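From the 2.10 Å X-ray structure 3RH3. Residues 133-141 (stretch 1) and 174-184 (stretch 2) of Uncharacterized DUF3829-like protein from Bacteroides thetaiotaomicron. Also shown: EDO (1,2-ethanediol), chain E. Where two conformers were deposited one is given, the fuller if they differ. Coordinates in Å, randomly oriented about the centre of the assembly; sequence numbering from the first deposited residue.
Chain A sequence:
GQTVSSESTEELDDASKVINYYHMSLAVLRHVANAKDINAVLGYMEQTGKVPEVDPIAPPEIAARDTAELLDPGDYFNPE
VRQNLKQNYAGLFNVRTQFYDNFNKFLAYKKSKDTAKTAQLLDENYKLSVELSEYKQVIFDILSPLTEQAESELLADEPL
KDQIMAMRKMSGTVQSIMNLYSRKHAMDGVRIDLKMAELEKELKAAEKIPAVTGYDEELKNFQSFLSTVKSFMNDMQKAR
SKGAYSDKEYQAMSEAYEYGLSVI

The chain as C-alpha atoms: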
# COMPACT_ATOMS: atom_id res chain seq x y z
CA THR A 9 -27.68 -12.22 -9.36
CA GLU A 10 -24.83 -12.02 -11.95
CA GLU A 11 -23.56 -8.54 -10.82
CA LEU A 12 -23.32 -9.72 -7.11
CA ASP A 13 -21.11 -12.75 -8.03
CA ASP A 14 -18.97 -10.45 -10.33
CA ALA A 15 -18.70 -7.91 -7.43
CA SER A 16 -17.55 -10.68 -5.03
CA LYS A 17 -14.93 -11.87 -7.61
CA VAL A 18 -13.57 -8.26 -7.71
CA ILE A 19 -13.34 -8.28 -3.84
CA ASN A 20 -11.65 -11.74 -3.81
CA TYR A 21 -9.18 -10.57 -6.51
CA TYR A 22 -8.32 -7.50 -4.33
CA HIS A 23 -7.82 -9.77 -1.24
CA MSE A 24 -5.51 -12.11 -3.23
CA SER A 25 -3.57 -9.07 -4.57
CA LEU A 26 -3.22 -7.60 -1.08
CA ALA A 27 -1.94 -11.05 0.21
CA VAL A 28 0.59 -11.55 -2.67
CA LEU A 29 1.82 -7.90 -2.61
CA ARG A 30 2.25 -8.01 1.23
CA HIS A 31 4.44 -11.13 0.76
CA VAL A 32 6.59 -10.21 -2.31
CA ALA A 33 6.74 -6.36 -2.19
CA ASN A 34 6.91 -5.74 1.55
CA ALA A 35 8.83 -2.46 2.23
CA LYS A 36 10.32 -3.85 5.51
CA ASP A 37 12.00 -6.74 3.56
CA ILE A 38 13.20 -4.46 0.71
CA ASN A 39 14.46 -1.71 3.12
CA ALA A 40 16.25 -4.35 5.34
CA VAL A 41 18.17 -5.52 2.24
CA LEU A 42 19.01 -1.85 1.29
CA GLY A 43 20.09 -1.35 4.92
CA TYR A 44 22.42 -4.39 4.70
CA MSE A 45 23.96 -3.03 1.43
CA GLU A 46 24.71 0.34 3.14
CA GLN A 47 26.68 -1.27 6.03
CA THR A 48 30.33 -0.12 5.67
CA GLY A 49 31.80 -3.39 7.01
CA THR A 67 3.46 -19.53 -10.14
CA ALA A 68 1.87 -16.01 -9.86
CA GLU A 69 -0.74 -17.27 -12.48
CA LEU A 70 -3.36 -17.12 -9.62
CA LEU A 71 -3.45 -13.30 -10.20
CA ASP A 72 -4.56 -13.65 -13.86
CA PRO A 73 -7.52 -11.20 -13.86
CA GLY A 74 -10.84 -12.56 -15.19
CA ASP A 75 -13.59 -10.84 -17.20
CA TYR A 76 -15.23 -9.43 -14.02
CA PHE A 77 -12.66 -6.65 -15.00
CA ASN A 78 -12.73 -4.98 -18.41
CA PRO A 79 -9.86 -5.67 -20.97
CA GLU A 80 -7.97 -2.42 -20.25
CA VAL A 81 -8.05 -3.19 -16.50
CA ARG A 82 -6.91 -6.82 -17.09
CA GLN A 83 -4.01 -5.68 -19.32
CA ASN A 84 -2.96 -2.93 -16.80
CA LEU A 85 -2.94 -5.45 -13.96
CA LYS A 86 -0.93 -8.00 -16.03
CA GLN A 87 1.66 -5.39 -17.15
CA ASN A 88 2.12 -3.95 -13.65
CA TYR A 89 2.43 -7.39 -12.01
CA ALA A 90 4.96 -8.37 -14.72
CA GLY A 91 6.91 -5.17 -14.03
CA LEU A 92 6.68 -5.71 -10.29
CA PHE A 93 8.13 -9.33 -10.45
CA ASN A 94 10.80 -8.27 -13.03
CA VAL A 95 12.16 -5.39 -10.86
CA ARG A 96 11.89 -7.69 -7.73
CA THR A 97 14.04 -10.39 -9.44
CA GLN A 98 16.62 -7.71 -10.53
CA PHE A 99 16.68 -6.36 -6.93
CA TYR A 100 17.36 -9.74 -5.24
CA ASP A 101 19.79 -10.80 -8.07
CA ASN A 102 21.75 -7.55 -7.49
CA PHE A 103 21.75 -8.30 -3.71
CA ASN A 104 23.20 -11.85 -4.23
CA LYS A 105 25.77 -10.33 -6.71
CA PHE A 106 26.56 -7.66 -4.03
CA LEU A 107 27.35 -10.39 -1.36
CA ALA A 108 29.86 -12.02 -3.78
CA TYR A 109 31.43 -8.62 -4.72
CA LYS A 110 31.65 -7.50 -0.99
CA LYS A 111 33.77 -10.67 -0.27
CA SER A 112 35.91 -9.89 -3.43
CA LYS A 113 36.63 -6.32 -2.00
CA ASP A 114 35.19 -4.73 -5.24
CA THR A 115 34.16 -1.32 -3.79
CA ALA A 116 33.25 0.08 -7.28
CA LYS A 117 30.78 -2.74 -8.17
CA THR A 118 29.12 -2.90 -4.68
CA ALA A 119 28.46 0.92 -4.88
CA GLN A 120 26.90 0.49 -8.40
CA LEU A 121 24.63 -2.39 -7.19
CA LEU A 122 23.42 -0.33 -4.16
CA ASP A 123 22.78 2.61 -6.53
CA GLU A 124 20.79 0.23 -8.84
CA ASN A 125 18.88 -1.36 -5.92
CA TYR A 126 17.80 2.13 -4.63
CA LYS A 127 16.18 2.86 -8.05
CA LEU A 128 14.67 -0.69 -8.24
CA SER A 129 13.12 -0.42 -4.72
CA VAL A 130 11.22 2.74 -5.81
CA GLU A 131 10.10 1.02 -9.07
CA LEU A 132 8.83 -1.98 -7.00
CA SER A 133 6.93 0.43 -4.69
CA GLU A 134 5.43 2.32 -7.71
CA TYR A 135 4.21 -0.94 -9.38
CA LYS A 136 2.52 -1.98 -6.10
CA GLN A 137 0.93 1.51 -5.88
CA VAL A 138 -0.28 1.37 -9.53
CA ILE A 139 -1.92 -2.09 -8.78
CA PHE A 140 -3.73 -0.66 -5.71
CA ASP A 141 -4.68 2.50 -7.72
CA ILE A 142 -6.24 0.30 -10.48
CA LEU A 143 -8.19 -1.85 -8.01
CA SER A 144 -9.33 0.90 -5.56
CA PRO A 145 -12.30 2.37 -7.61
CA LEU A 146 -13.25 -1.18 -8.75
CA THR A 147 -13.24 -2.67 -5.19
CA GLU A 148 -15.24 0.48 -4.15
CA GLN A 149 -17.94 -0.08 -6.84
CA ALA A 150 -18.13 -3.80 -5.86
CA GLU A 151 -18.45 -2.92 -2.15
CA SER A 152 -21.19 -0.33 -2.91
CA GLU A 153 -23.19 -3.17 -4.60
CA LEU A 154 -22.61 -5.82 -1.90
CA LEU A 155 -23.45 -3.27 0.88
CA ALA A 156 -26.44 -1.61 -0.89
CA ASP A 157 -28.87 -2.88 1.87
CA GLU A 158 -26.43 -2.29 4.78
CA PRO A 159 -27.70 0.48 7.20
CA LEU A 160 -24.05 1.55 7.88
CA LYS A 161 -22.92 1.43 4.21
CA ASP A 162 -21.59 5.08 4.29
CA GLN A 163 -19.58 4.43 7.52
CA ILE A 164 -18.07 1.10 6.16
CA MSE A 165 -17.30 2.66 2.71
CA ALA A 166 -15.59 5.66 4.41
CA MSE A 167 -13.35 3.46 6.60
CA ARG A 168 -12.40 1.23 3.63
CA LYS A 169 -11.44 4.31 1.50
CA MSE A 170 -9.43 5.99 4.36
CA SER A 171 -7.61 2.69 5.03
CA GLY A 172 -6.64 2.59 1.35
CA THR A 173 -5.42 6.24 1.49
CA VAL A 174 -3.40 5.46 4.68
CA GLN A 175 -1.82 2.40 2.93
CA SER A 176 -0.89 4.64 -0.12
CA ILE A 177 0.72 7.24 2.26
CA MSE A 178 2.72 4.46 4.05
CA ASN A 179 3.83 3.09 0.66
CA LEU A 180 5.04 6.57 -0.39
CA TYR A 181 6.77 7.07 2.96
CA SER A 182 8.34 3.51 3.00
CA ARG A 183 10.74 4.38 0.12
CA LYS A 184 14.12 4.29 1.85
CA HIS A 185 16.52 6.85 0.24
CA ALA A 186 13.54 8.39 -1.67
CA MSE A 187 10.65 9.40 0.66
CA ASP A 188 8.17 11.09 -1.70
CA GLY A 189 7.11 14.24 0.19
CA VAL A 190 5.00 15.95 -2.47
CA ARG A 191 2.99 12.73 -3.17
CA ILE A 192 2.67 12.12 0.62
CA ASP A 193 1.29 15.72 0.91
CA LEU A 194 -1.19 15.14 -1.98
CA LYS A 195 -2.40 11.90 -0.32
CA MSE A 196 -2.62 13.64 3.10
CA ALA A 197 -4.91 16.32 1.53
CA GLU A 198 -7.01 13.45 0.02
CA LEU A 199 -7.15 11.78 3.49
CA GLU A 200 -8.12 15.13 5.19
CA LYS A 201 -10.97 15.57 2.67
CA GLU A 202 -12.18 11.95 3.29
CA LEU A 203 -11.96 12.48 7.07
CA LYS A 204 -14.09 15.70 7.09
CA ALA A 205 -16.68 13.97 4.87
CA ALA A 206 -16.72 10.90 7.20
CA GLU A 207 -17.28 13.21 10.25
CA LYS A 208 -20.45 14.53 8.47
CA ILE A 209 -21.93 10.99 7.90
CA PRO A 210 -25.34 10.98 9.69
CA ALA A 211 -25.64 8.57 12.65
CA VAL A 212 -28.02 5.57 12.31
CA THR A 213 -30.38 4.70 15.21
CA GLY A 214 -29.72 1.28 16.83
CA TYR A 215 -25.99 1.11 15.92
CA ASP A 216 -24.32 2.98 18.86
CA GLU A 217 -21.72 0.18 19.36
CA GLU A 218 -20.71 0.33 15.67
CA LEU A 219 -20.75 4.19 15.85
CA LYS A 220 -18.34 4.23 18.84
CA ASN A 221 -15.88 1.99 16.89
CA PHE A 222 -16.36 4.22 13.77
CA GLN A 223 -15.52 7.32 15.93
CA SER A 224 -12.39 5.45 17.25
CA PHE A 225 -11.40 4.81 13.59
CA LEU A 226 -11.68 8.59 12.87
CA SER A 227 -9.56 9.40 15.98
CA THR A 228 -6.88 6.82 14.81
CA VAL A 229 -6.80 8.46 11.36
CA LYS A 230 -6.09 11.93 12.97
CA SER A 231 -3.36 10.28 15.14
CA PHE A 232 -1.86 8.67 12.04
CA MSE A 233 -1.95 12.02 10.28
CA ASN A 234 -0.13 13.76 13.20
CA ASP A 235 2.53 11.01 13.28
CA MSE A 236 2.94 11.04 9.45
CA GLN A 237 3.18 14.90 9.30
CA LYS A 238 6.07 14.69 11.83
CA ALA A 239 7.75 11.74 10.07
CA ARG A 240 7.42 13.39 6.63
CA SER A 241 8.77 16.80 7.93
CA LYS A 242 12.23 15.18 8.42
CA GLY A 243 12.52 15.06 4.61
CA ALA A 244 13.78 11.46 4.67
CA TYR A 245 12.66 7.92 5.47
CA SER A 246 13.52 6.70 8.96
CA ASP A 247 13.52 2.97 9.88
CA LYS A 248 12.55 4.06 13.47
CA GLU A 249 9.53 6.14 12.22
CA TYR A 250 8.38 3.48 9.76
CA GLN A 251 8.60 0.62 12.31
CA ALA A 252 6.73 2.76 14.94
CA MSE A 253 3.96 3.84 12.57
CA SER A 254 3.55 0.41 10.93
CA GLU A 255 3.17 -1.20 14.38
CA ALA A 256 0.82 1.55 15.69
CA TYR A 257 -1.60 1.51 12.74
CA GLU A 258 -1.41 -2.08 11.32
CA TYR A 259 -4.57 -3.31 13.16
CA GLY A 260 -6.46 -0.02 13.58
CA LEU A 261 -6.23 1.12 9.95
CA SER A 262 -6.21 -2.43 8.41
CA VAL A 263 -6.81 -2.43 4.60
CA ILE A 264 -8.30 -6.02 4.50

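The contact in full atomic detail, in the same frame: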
# COMPACT_ATOMS: atom_id res chain seq x y z
N SER A 133 7.91 -0.29 -5.48
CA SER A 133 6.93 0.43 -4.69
C SER A 133 5.88 1.09 -5.59
O SER A 133 4.69 1.03 -5.27
CB SER A 133 7.63 1.46 -3.81
OG SER A 133 6.70 1.99 -2.89
N GLU A 134 6.31 1.69 -6.72
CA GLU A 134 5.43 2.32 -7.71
C GLU A 134 4.51 1.30 -8.36
O GLU A 134 3.31 1.57 -8.46
CB GLU A 134 6.25 3.08 -8.78
CG GLU A 134 6.77 4.41 -8.26
CD GLU A 134 7.78 5.20 -9.08
OE1 GLU A 134 8.50 4.59 -9.91
OE2 GLU A 134 7.89 6.42 -8.84
N TYR A 135 5.02 0.12 -8.77
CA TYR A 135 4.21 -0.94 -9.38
C TYR A 135 3.09 -1.39 -8.43
O TYR A 135 1.93 -1.50 -8.85
CB TYR A 135 5.07 -2.13 -9.81
CG TYR A 135 5.78 -1.90 -11.12
CD1 TYR A 135 5.08 -1.55 -12.27
CD2 TYR A 135 7.16 -2.10 -11.23
CE1 TYR A 135 5.73 -1.36 -13.48
CE2 TYR A 135 7.81 -1.93 -12.44
CZ TYR A 135 7.10 -1.54 -13.57
OH TYR A 135 7.77 -1.38 -14.76
N LYS A 136 3.45 -1.60 -7.14
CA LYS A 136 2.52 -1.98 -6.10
C LYS A 136 1.45 -0.90 -5.96
O LYS A 136 0.26 -1.22 -5.89
CB LYS A 136 3.29 -2.21 -4.79
CG LYS A 136 2.44 -2.78 -3.66
CD LYS A 136 3.26 -3.21 -2.44
CE LYS A 136 3.90 -2.06 -1.71
NZ LYS A 136 4.47 -2.46 -0.39
N GLN A 137 1.85 0.39 -5.98
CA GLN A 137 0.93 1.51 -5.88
C GLN A 137 -0.00 1.56 -7.09
O GLN A 137 -1.20 1.77 -6.92
CB GLN A 137 1.69 2.84 -5.74
CG GLN A 137 0.78 4.04 -5.42
CD GLN A 137 -0.01 3.81 -4.15
OE1 GLN A 137 0.54 3.39 -3.14
NE2 GLN A 137 -1.32 3.99 -4.20
N VAL A 138 0.54 1.38 -8.31
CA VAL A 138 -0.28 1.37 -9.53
C VAL A 138 -1.35 0.23 -9.43
O VAL A 138 -2.51 0.49 -9.71
CB VAL A 138 0.58 1.29 -10.83
CG1 VAL A 138 -0.31 1.12 -12.07
CG2 VAL A 138 1.48 2.51 -10.98
N ILE A 139 -0.98 -0.96 -8.91
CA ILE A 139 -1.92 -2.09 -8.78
C ILE A 139 -3.05 -1.71 -7.82
O ILE A 139 -4.21 -1.95 -8.16
CB ILE A 139 -1.23 -3.42 -8.37
CG1 ILE A 139 -0.25 -3.89 -9.48
CG2 ILE A 139 -2.25 -4.54 -8.04
CD1 ILE A 139 0.90 -4.76 -8.96
N PHE A 140 -2.71 -1.09 -6.66
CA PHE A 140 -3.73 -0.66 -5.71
C PHE A 140 -4.58 0.46 -6.31
O PHE A 140 -5.79 0.43 -6.12
CB PHE A 140 -3.13 -0.30 -4.34
CG PHE A 140 -2.73 -1.52 -3.52
CD1 PHE A 140 -3.68 -2.48 -3.16
CD2 PHE A 140 -1.41 -1.71 -3.13
CE1 PHE A 140 -3.30 -3.63 -2.43
CE2 PHE A 140 -1.03 -2.84 -2.39
CZ PHE A 140 -1.98 -3.80 -2.05
N ASP A 141 -3.97 1.41 -7.04
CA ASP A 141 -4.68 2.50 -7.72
C ASP A 141 -5.70 1.96 -8.74
O ASP A 141 -6.81 2.47 -8.82
CB ASP A 141 -3.71 3.45 -8.44
CG ASP A 141 -2.82 4.32 -7.53
OD1 ASP A 141 -3.14 4.44 -6.32
OD2 ASP A 141 -1.81 4.87 -8.03
N VAL A 174 -4.46 5.60 3.69
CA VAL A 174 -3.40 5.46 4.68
C VAL A 174 -2.29 4.53 4.12
O VAL A 174 -1.09 4.86 4.20
CB VAL A 174 -3.93 4.98 6.07
CG1 VAL A 174 -2.79 4.48 6.96
CG2 VAL A 174 -4.72 6.09 6.77
N GLN A 175 -2.71 3.40 3.53
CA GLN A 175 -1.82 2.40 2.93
C GLN A 175 -0.99 3.06 1.80
O GLN A 175 0.22 2.82 1.73
CB GLN A 175 -2.65 1.23 2.41
CG GLN A 175 -1.87 0.20 1.60
CD GLN A 175 -2.74 -0.95 1.16
OE1 GLN A 175 -2.62 -2.06 1.66
NE2 GLN A 175 -3.65 -0.70 0.23
N SER A 176 -1.62 3.90 0.95
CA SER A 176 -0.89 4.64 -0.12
C SER A 176 0.16 5.60 0.50
O SER A 176 1.30 5.65 0.03
CB SER A 176 -1.85 5.44 -0.99
OG SER A 176 -2.70 4.58 -1.73
N ILE A 177 -0.22 6.31 1.58
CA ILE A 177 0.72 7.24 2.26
C ILE A 177 1.92 6.46 2.82
O ILE A 177 3.08 6.91 2.68
CB ILE A 177 0.01 8.08 3.35
CG1 ILE A 177 -1.08 8.97 2.72
CG2 ILE A 177 1.02 8.96 4.10
CD1 ILE A 177 -2.13 9.47 3.67
N MSE A 178 1.66 5.28 3.46
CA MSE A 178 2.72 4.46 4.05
C MSE A 178 3.63 3.94 2.95
O MSE A 178 4.85 3.96 3.13
CB MSE A 178 2.13 3.32 4.89
CG MSE A 178 1.63 3.84 6.26
SE MSE A 178 3.14 4.35 7.39
CE MSE A 178 3.50 2.62 8.08
N ASN A 179 3.06 3.54 1.82
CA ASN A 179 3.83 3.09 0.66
C ASN A 179 4.76 4.19 0.14
O ASN A 179 5.93 3.92 -0.15
CB ASN A 179 2.91 2.60 -0.46
CG ASN A 179 3.65 1.95 -1.60
OD1 ASN A 179 4.56 1.14 -1.41
ND2 ASN A 179 3.33 2.33 -2.80
N LEU A 180 4.25 5.42 0.06
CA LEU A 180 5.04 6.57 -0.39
C LEU A 180 6.13 6.92 0.61
O LEU A 180 7.24 7.28 0.22
CB LEU A 180 4.15 7.79 -0.65
CG LEU A 180 3.23 7.65 -1.89
CD1 LEU A 180 2.05 8.62 -1.82
CD2 LEU A 180 4.03 7.76 -3.19
N TYR A 181 5.81 6.80 1.92
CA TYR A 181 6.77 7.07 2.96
C TYR A 181 7.87 5.99 3.00
O TYR A 181 9.05 6.35 3.14
CB TYR A 181 6.08 7.19 4.32
CG TYR A 181 7.08 7.45 5.42
CD1 TYR A 181 7.61 8.73 5.62
CD2 TYR A 181 7.58 6.41 6.20
CE1 TYR A 181 8.64 8.95 6.53
CE2 TYR A 181 8.57 6.63 7.16
CZ TYR A 181 9.07 7.91 7.33
OH TYR A 181 10.09 8.11 8.23
N SER A 182 7.49 4.70 2.88
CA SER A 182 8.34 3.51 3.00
C SER A 182 9.54 3.43 2.02
O SER A 182 10.27 2.45 2.04
CB SER A 182 7.48 2.26 2.79
OG SER A 182 7.29 1.88 1.43
N ARG A 183 9.71 4.39 1.13
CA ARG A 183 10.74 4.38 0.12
C ARG A 183 12.04 4.92 0.69
O ARG A 183 12.32 6.12 0.63
CB ARG A 183 10.30 5.17 -1.12
CG ARG A 183 9.04 4.61 -1.75
CD ARG A 183 8.45 5.51 -2.79
NE ARG A 183 7.23 4.90 -3.28
CZ ARG A 183 6.57 5.26 -4.37
NH1 ARG A 183 7.01 6.26 -5.11
NH2 ARG A 183 5.48 4.60 -4.73
N LYS A 184 12.81 4.02 1.29
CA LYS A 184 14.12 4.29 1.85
C LYS A 184 15.00 4.91 0.78
O LYS A 184 15.02 4.43 -0.35
CB LYS A 184 14.70 2.98 2.39
CG LYS A 184 16.09 3.04 2.95
CD LYS A 184 16.37 1.78 3.74
CE LYS A 184 17.84 1.59 3.94
NZ LYS A 184 18.41 2.62 4.85
C1 EDO E . 9.29 -1.80 -1.58
O1 EDO E . 10.19 -1.21 -2.53
C2 EDO E . 7.86 -1.88 -2.09
O2 EDO E . 7.03 -0.99 -1.33

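Two helical segments of one chain run almost antiparallel here, their N-to-C directions 168° apart and their axes 10.2 Å apart at closest approach. What joins them is chiefly a ladder of polar side chains, and the residues that cover most surface, Gln 137, Asn 179 and Arg 183, carry nearly all of it.

Asn 179 lies opposite Ser 133, with the two CA atoms 6.7 Å apart, and its CB points toward the partner helix. A primary amide suits this position because it offers a donor and an acceptor on one short side chain. ND2 uses both its hydrogens: it donates to the backbone O of Ser 133 at 3.1 Å, nearly linear at 173°, and to OE1 of Gln 137 at 3.0 Å. The Ser 133 carbonyl also accepts the helical bond from the backbone N of Gln 137 (N to Ser 133 O, 3.0 Å), so Asn 179 adds its bond without breaking the helix. Meanwhile Asn 179 OD1 accepts from OG of Ser 133 at 2.7 Å.

Gln 137 comes one helical turn after Ser 133 and faces Ser 176, three residues, or nearly one turn, before Asn 179. Its longer side chain, bent by a chi2 of 58° (p), presents the amide to three partners. OE1 accepts from Asn 179, while NE2 donates to OG of Ser 176 at 2.9 Å and, within its own helix, to OD1 of Asp 141 at 2.8 Å. Both amide hydrogens are thereby used in a buried setting, where an unpaired donor would be costly.

Arg 183 follows the end of the second helix. Its CB points sideways, but the long side chain brings the guanidinium back to the first helix, where NE donates to OG of Ser 133 at 3.0 Å, with the hydroxyl near the guanidinium plane. Small Ser 133 thus relays between two larger groups, accepting from Arg 183 and donating to Asn 179. The arginine's charge also meets Glu 134 in a long salt bridge, 3.8 Å from NH1 to Glu 134 OE2.

At the other end of the contact, the amide of Gln 175 lies over one face of the Phe 140 ring, its NE2 3.8 Å from CD1. Near Asn 179, a 1,2-ethanediol, probably from the crystallisation liquor, accepts from Lys 136 NZ at its O2 (3.1 Å) and makes a weak hydrogen bond from O2 to Asn 179 OD1 (3.3 Å).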